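Local coordinates for protein phosphatidylinositol-specific phospholipase C (Listeria monocytogenes, PDB 2PLC) that is a bacterial phosphatidylinositol-specific phospholipase C, a single-chain enzyme of the TIM-barrel class of folds, at residues 1-6 and 264-269; 87-92 and 99-104. All coordinates share one frame; numbering follows the deposited sequence.

Contact 1: 1-6 and 264-269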
loop_
_atom_site.group_PDB
_atom_site.type_symbol
_atom_site.label_atom_id
_atom_site.label_comp_id
_atom_site.label_asym_id
_atom_site.label_seq_id
_atom_site.Cartn_x
_atom_site.Cartn_y
_atom_site.Cartn_z
ATOM N N VAL A 1 2.791 6.286 21.231
ATOM C CA VAL A 1 2.364 4.871 21.020
ATOM C C VAL A 1 3.347 4.146 20.098
ATOM O O VAL A 1 4.082 4.779 19.335
ATOM C CB VAL A 1 0.935 4.796 20.406
ATOM C CG1 VAL A 1 0.446 3.344 20.341
ATOM C CG2 VAL A 1 -0.033 5.645 21.223
ATOM N N THR A 2 3.365 2.819 20.192
ATOM C CA THR A 2 4.247 1.996 19.372
ATOM C C THR A 2 3.766 1.910 17.930
ATOM O O THR A 2 2.564 1.829 17.663
ATOM C CB THR A 2 4.357 0.560 19.921
ATOM O OG1 THR A 2 3.043 0.003 20.071
ATOM C CG2 THR A 2 5.081 0.546 21.259
ATOM N N THR A 3 4.720 1.914 17.006
ATOM C CA THR A 3 4.421 1.818 15.581
ATOM C C THR A 3 3.810 0.457 15.266
ATOM O O THR A 3 3.136 0.285 14.251
ATOM C CB THR A 3 5.697 1.991 14.734
ATOM O OG1 THR A 3 6.680 1.036 15.153
ATOM C CG2 THR A 3 6.258 3.394 14.893
ATOM N N LYS A 4 4.036 -0.508 16.151
ATOM C CA LYS A 4 3.517 -1.860 15.971
ATOM C C LYS A 4 1.992 -1.935 16.129
ATOM O O LYS A 4 1.345 -2.813 15.555
ATOM C CB LYS A 4 4.210 -2.809 16.949
ATOM C CG LYS A 4 3.926 -4.277 16.711
ATOM C CD LYS A 4 4.853 -5.151 17.538
ATOM C CE LYS A 4 4.647 -4.940 19.032
ATOM N NZ LYS A 4 5.633 -5.719 19.836
ATOM N N GLN A 5 1.423 -0.999 16.889
ATOM C CA GLN A 5 -0.021 -0.964 17.118
ATOM C C GLN A 5 -0.565 0.459 17.138
ATOM O O GLN A 5 -1.419 0.784 17.959
ATOM C CB GLN A 5 -0.364 -1.646 18.446
ATOM C CG GLN A 5 0.087 -3.096 18.544
ATOM C CD GLN A 5 -0.424 -3.789 19.789
ATOM O OE1 GLN A 5 -0.643 -3.157 20.823
ATOM N NE2 GLN A 5 -0.626 -5.102 19.693
ATOM N N TRP A 6 -0.102 1.298 16.214
ATOM C CA TRP A 6 -0.547 2.689 16.170
ATOM C C TRP A 6 -2.017 2.906 15.823
ATOM O O TRP A 6 -2.647 3.807 16.376
ATOM C CB TRP A 6 0.350 3.533 15.255
ATOM C CG TRP A 6 0.270 3.222 13.770
ATOM C CD1 TRP A 6 0.990 2.278 13.086
ATOM C CD2 TRP A 6 -0.500 3.928 12.783
ATOM N NE1 TRP A 6 0.726 2.363 11.736
ATOM C CE2 TRP A 6 -0.183 3.365 11.522
ATOM C CE3 TRP A 6 -1.421 4.984 12.841
ATOM C CZ2 TRP A 6 -0.755 3.825 10.333
ATOM C CZ3 TRP A 6 -1.989 5.441 11.658
ATOM C CH2 TRP A 6 -1.653 4.861 10.419
ATOM N N THR A 264 10.886 8.719 9.264
ATOM C CA THR A 264 9.893 9.240 8.336
ATOM C C THR A 264 8.534 8.584 8.557
ATOM O O THR A 264 7.504 9.253 8.520
ATOM C CB THR A 264 10.325 9.009 6.873
ATOM O OG1 THR A 264 11.687 9.417 6.706
ATOM C CG2 THR A 264 9.453 9.813 5.926
ATOM N N ILE A 265 8.541 7.274 8.780
ATOM C CA ILE A 265 7.313 6.522 9.005
ATOM C C ILE A 265 6.604 7.011 10.271
ATOM O O ILE A 265 5.387 7.211 10.271
ATOM C CB ILE A 265 7.603 5.006 9.099
ATOM C CG1 ILE A 265 8.213 4.512 7.784
ATOM C CG2 ILE A 265 6.322 4.234 9.410
ATOM C CD1 ILE A 265 8.814 3.115 7.857
ATOM N N LYS A 266 7.374 7.238 11.334
ATOM C CA LYS A 266 6.816 7.712 12.598
ATOM C C LYS A 266 6.180 9.091 12.468
ATOM O O LYS A 266 5.099 9.336 12.997
ATOM C CB LYS A 266 7.893 7.766 13.688
ATOM C CG LYS A 266 8.223 6.434 14.338
ATOM C CD LYS A 266 9.167 6.634 15.516
ATOM C CE LYS A 266 9.498 5.323 16.212
ATOM N NZ LYS A 266 10.416 5.528 17.372
ATOM N N ASN A 267 6.864 9.994 11.774
ATOM C CA ASN A 267 6.360 11.347 11.594
ATOM C C ASN A 267 5.085 11.416 10.772
ATOM O O ASN A 267 4.259 12.304 10.980
ATOM C CB ASN A 267 7.449 12.252 11.017
ATOM C CG ASN A 267 8.501 12.607 12.045
ATOM O OD1 ASN A 267 8.272 12.473 13.244
ATOM N ND2 ASN A 267 9.656 13.068 11.587
ATOM N N ILE A 268 4.916 10.479 9.843
ATOM C CA ILE A 268 3.705 10.445 9.031
ATOM C C ILE A 268 2.560 9.959 9.924
ATOM O O ILE A 268 1.441 10.468 9.846
ATOM C CB ILE A 268 3.865 9.523 7.800
ATOM C CG1 ILE A 268 4.903 10.111 6.848
ATOM C CG2 ILE A 268 2.533 9.356 7.079
ATOM C CD1 ILE A 268 5.168 9.259 5.628
ATOM N N ILE A 269 2.864 9.000 10.797
ATOM C CA ILE A 269 1.877 8.462 11.736
ATOM C C ILE A 269 1.439 9.563 12.712
ATOM O O ILE A 269 0.246 9.709 13.000
ATOM C CB ILE A 269 2.456 7.275 12.548
ATOM C CG1 ILE A 269 2.686 6.068 11.638
ATOM C CG2 ILE A 269 1.522 6.903 13.700
ATOM C CD1 ILE A 269 3.447 4.935 12.311
#

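Contact 2: 87-92 and 99-104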
loop_
_atom_site.group_PDB
_atom_site.type_symbol
_atom_site.label_atom_id
_atom_site.label_comp_id
_atom_site.label_asym_id
_atom_site.label_seq_id
_atom_site.Cartn_x
_atom_site.Cartn_y
_atom_site.Cartn_z
ATOM N N GLU A 87 0.483 -15.445 4.886
ATOM C CA GLU A 87 0.717 -15.986 6.222
ATOM C C GLU A 87 1.387 -14.954 7.115
ATOM O O GLU A 87 1.098 -14.868 8.310
ATOM C CB GLU A 87 1.556 -17.260 6.179
ATOM C CG GLU A 87 1.991 -17.701 7.565
ATOM C CD GLU A 87 2.403 -19.137 7.627
ATOM O OE1 GLU A 87 3.561 -19.440 7.279
ATOM O OE2 GLU A 87 1.563 -19.962 8.043
ATOM N N THR A 88 2.278 -14.166 6.529
ATOM C CA THR A 88 2.971 -13.128 7.271
ATOM C C THR A 88 1.984 -12.048 7.701
ATOM O O THR A 88 1.940 -11.684 8.872
ATOM C CB THR A 88 4.096 -12.495 6.427
ATOM O OG1 THR A 88 5.054 -13.500 6.066
ATOM C CG2 THR A 88 4.798 -11.391 7.214
ATOM N N ILE A 89 1.188 -11.550 6.753
ATOM C CA ILE A 89 0.200 -10.503 7.033
ATOM C C ILE A 89 -0.769 -10.975 8.112
ATOM O O ILE A 89 -1.054 -10.266 9.078
ATOM C CB ILE A 89 -0.654 -10.170 5.796
ATOM C CG1 ILE A 89 0.223 -9.875 4.583
ATOM C CG2 ILE A 89 -1.559 -8.995 6.101
ATOM C CD1 ILE A 89 1.247 -8.814 4.826
ATOM N N THR A 90 -1.277 -12.183 7.910
ATOM C CA THR A 90 -2.221 -12.815 8.817
ATOM C C THR A 90 -1.664 -13.006 10.228
ATOM O O THR A 90 -2.365 -12.759 11.206
ATOM C CB THR A 90 -2.688 -14.136 8.214
ATOM O OG1 THR A 90 -3.552 -13.848 7.112
ATOM C CG2 THR A 90 -3.424 -14.964 9.219
ATOM N N GLN A 91 -0.405 -13.421 10.337
ATOM C CA GLN A 91 0.217 -13.606 11.644
ATOM C C GLN A 91 0.351 -12.271 12.365
ATOM O O GLN A 91 0.217 -12.202 13.588
ATOM C CB GLN A 91 1.589 -14.271 11.509
ATOM C CG GLN A 91 1.525 -15.768 11.241
ATOM C CD GLN A 91 0.761 -16.526 12.319
ATOM O OE1 GLN A 91 1.216 -16.636 13.460
ATOM N NE2 GLN A 91 -0.408 -17.049 11.962
ATOM N N PHE A 92 0.606 -11.210 11.602
ATOM C CA PHE A 92 0.749 -9.875 12.169
ATOM C C PHE A 92 -0.592 -9.379 12.695
ATOM O O PHE A 92 -0.669 -8.818 13.788
ATOM C CB PHE A 92 1.280 -8.897 11.122
ATOM C CG PHE A 92 1.384 -7.487 11.620
ATOM C CD1 PHE A 92 2.446 -7.101 12.424
ATOM C CD2 PHE A 92 0.400 -6.552 11.316
ATOM C CE1 PHE A 92 2.530 -5.808 12.923
ATOM C CE2 PHE A 92 0.472 -5.250 11.812
ATOM C CZ PHE A 92 1.540 -4.881 12.617
ATOM N N GLU A 99 -5.158 -3.447 14.180
ATOM C CA GLU A 99 -4.567 -2.821 13.001
ATOM C C GLU A 99 -5.288 -3.267 11.740
ATOM O O GLU A 99 -6.001 -4.265 11.744
ATOM C CB GLU A 99 -3.087 -3.194 12.881
ATOM C CG GLU A 99 -2.251 -2.901 14.109
ATOM C CD GLU A 99 -2.307 -1.452 14.528
ATOM O OE1 GLU A 99 -1.831 -0.588 13.767
ATOM O OE2 GLU A 99 -2.815 -1.176 15.629
ATOM N N THR A 100 -5.122 -2.496 10.670
ATOM C CA THR A 100 -5.727 -2.810 9.381
ATOM C C THR A 100 -4.680 -2.593 8.299
ATOM O O THR A 100 -3.851 -1.686 8.389
ATOM C CB THR A 100 -6.990 -1.956 9.077
ATOM O OG1 THR A 100 -7.374 -2.136 7.704
ATOM C CG2 THR A 100 -6.737 -0.489 9.336
ATOM N N ILE A 101 -4.701 -3.449 7.288
ATOM C CA ILE A 101 -3.738 -3.354 6.208
ATOM C C ILE A 101 -4.430 -3.205 4.871
ATOM O O ILE A 101 -5.420 -3.877 4.587
ATOM C CB ILE A 101 -2.790 -4.580 6.210
ATOM C CG1 ILE A 101 -1.959 -4.564 7.493
ATOM C CG2 ILE A 101 -1.886 -4.581 4.981
ATOM C CD1 ILE A 101 -1.081 -5.754 7.676
ATOM N N ILE A 102 -3.952 -2.241 4.095
ATOM C CA ILE A 102 -4.486 -1.987 2.769
ATOM C C ILE A 102 -3.482 -2.652 1.843
ATOM O O ILE A 102 -2.288 -2.376 1.918
ATOM C CB ILE A 102 -4.575 -0.486 2.486
ATOM C CG1 ILE A 102 -5.400 0.190 3.584
ATOM C CG2 ILE A 102 -5.196 -0.251 1.109
ATOM C CD1 ILE A 102 -5.363 1.690 3.540
ATOM N N MET A 103 -3.970 -3.533 0.978
ATOM C CA MET A 103 -3.097 -4.269 0.090
ATOM C C MET A 103 -3.460 -4.232 -1.379
ATOM O O MET A 103 -4.542 -4.651 -1.784
ATOM C CB MET A 103 -3.021 -5.724 0.560
ATOM C CG MET A 103 -2.206 -6.633 -0.341
ATOM S SD MET A 103 -2.206 -8.320 0.262
ATOM C CE MET A 103 -3.129 -9.125 -1.013
ATOM N N ARG A 104 -2.523 -3.740 -2.179
ATOM C CA ARG A 104 -2.693 -3.683 -3.615
ATOM C C ARG A 104 -2.142 -5.001 -4.140
ATOM O O ARG A 104 -0.999 -5.357 -3.855
ATOM C CB ARG A 104 -1.882 -2.527 -4.191
ATOM C CG ARG A 104 -1.864 -2.477 -5.698
ATOM C CD ARG A 104 -0.826 -1.493 -6.191
ATOM N NE ARG A 104 -0.814 -1.396 -7.648
ATOM C CZ ARG A 104 -0.081 -0.519 -8.329
ATOM N NH1 ARG A 104 0.705 0.329 -7.686
ATOM N NH2 ARG A 104 -0.168 -0.458 -9.650
#

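Contact 1: 1-6 and 264-269
T3 and W6 of the amino-terminal loop face K266 and I269 of helix 262-269, two pairs set three residues apart in each segment. The CA atoms of T3 and K266 stand 7.0 Å apart and those of W6 and I269 7.7 Å, so the loop keeps level with the helix over this span. No hydrogen bond crosses; the loop backbone closes from Q5 N to T2 O.

The main contact is an isoleucine laid over an indole. I269 CD1 sits 3.7 Å from the centroid of the five-membered ring of W6, only 11° off the ring normal, a CH-pi contact over the face. I269 CG1 lies 3.9 Å above the plane, over the bond shared by the two rings. With chi2 of I269 extended (171°), CD1 is carried onward from CG1 to the pyrrole ring, while I269 CG2, on the same side of the plane, sits beyond the ring outline next to CD2 and, at 3.6 Å, W6 CE3. The indole is fixed at its edge, where W6 NE1 bonds to G57 O.

Beside this stack, T3 CG2 meets K266 CG at 3.7 Å, the two side chains crossing at about a right angle, and only the aliphatic stem of the lysine takes part. T3 OG1 is turned to E55 O instead.

P22 of strand 20-24 touches both W6 and I269. That strand pairs in parallel with strand 253-257, first beside last, so the contact joins the chain's first residues to its last helix, consistent with closure of a TIM-type barrel.

Contact 2: 87-92 and 99-104
I101 CD1 is the meeting point of this contact: it lies 3.6 Å from I89 CG2 and 4.0 Å from F92 CD2, between two helical residues spaced three apart. Both are apolar contacts, with the side chains passing at a slant, and I101 reaches them because its chain is extended at chi2 (175°), which projects CD1 away from the strand. I89 offers its short branch: CG2 is anti to the backbone N, whereas CG1 and CD1 fold elsewhere. F92 does not start out aimed at the strand, but CG anti to N (chi1 177°) brings the ring closer than its CB. A third touch, F92 CE2 to E99 CB at 4.2 Å, uses only the aliphatic base of the glutamate.

No hydrogen bond crosses. The CA separations, 8.2 Å for I89 and I101 and 8.9 Å for F92 and E99, are spanned by side chains alone. All four touching residues are buried.

The next shell accounts for their placement. E99 directs its carboxylate away from the phenyl ring: OE2 accepts S8 N, while OE1 accepts M7 N and forms a salt bridge with R59, so both oxygens have a hydrogen-bond donor, and the R59 salt bridge at OE1 would offset the buried charge. F92 O, near the end of its helix, is bonded by N96 ND2. L54 of helix 50-55 touches both F92 and I101, and L50 touches I89.

Strand 101-107 runs between parallel strands 60-65 and 152-157; I101 bonds through its backbone to K151 and L153, and I102 to R59 and I61. I89 also packs on I61 and I152, spanning both neighbours. Helix 82-95 therefore covers the sheet as the connecting helix of a beta-alpha-beta crossover from strand 60-65 to strand 101-107, with helix 50-55 at its flank.

How the contacts relate
Contact 2 is wholly buried, while contact 1 is only partly so, with K266 exposed at its margin. Both lack cross-segment hydrogen bonds and bury similar areas, 225 Å² and 210 Å², yet their chemistry differs: contact 1 sets an aliphatic chain over an indole face, contact 2 packs isoleucine methyls and a phenyl ring between a helix and the strand it covers. One spans nearly the whole chain, 258 residues; the other joins neighbouring elements 7 residues apart. Their centres lie 16 Å apart, and they abut: K4 O packs on F92 CZ at 3.6 Å, and R59, which touches W6, pairs with E99. The amino-terminal loop thus borders both.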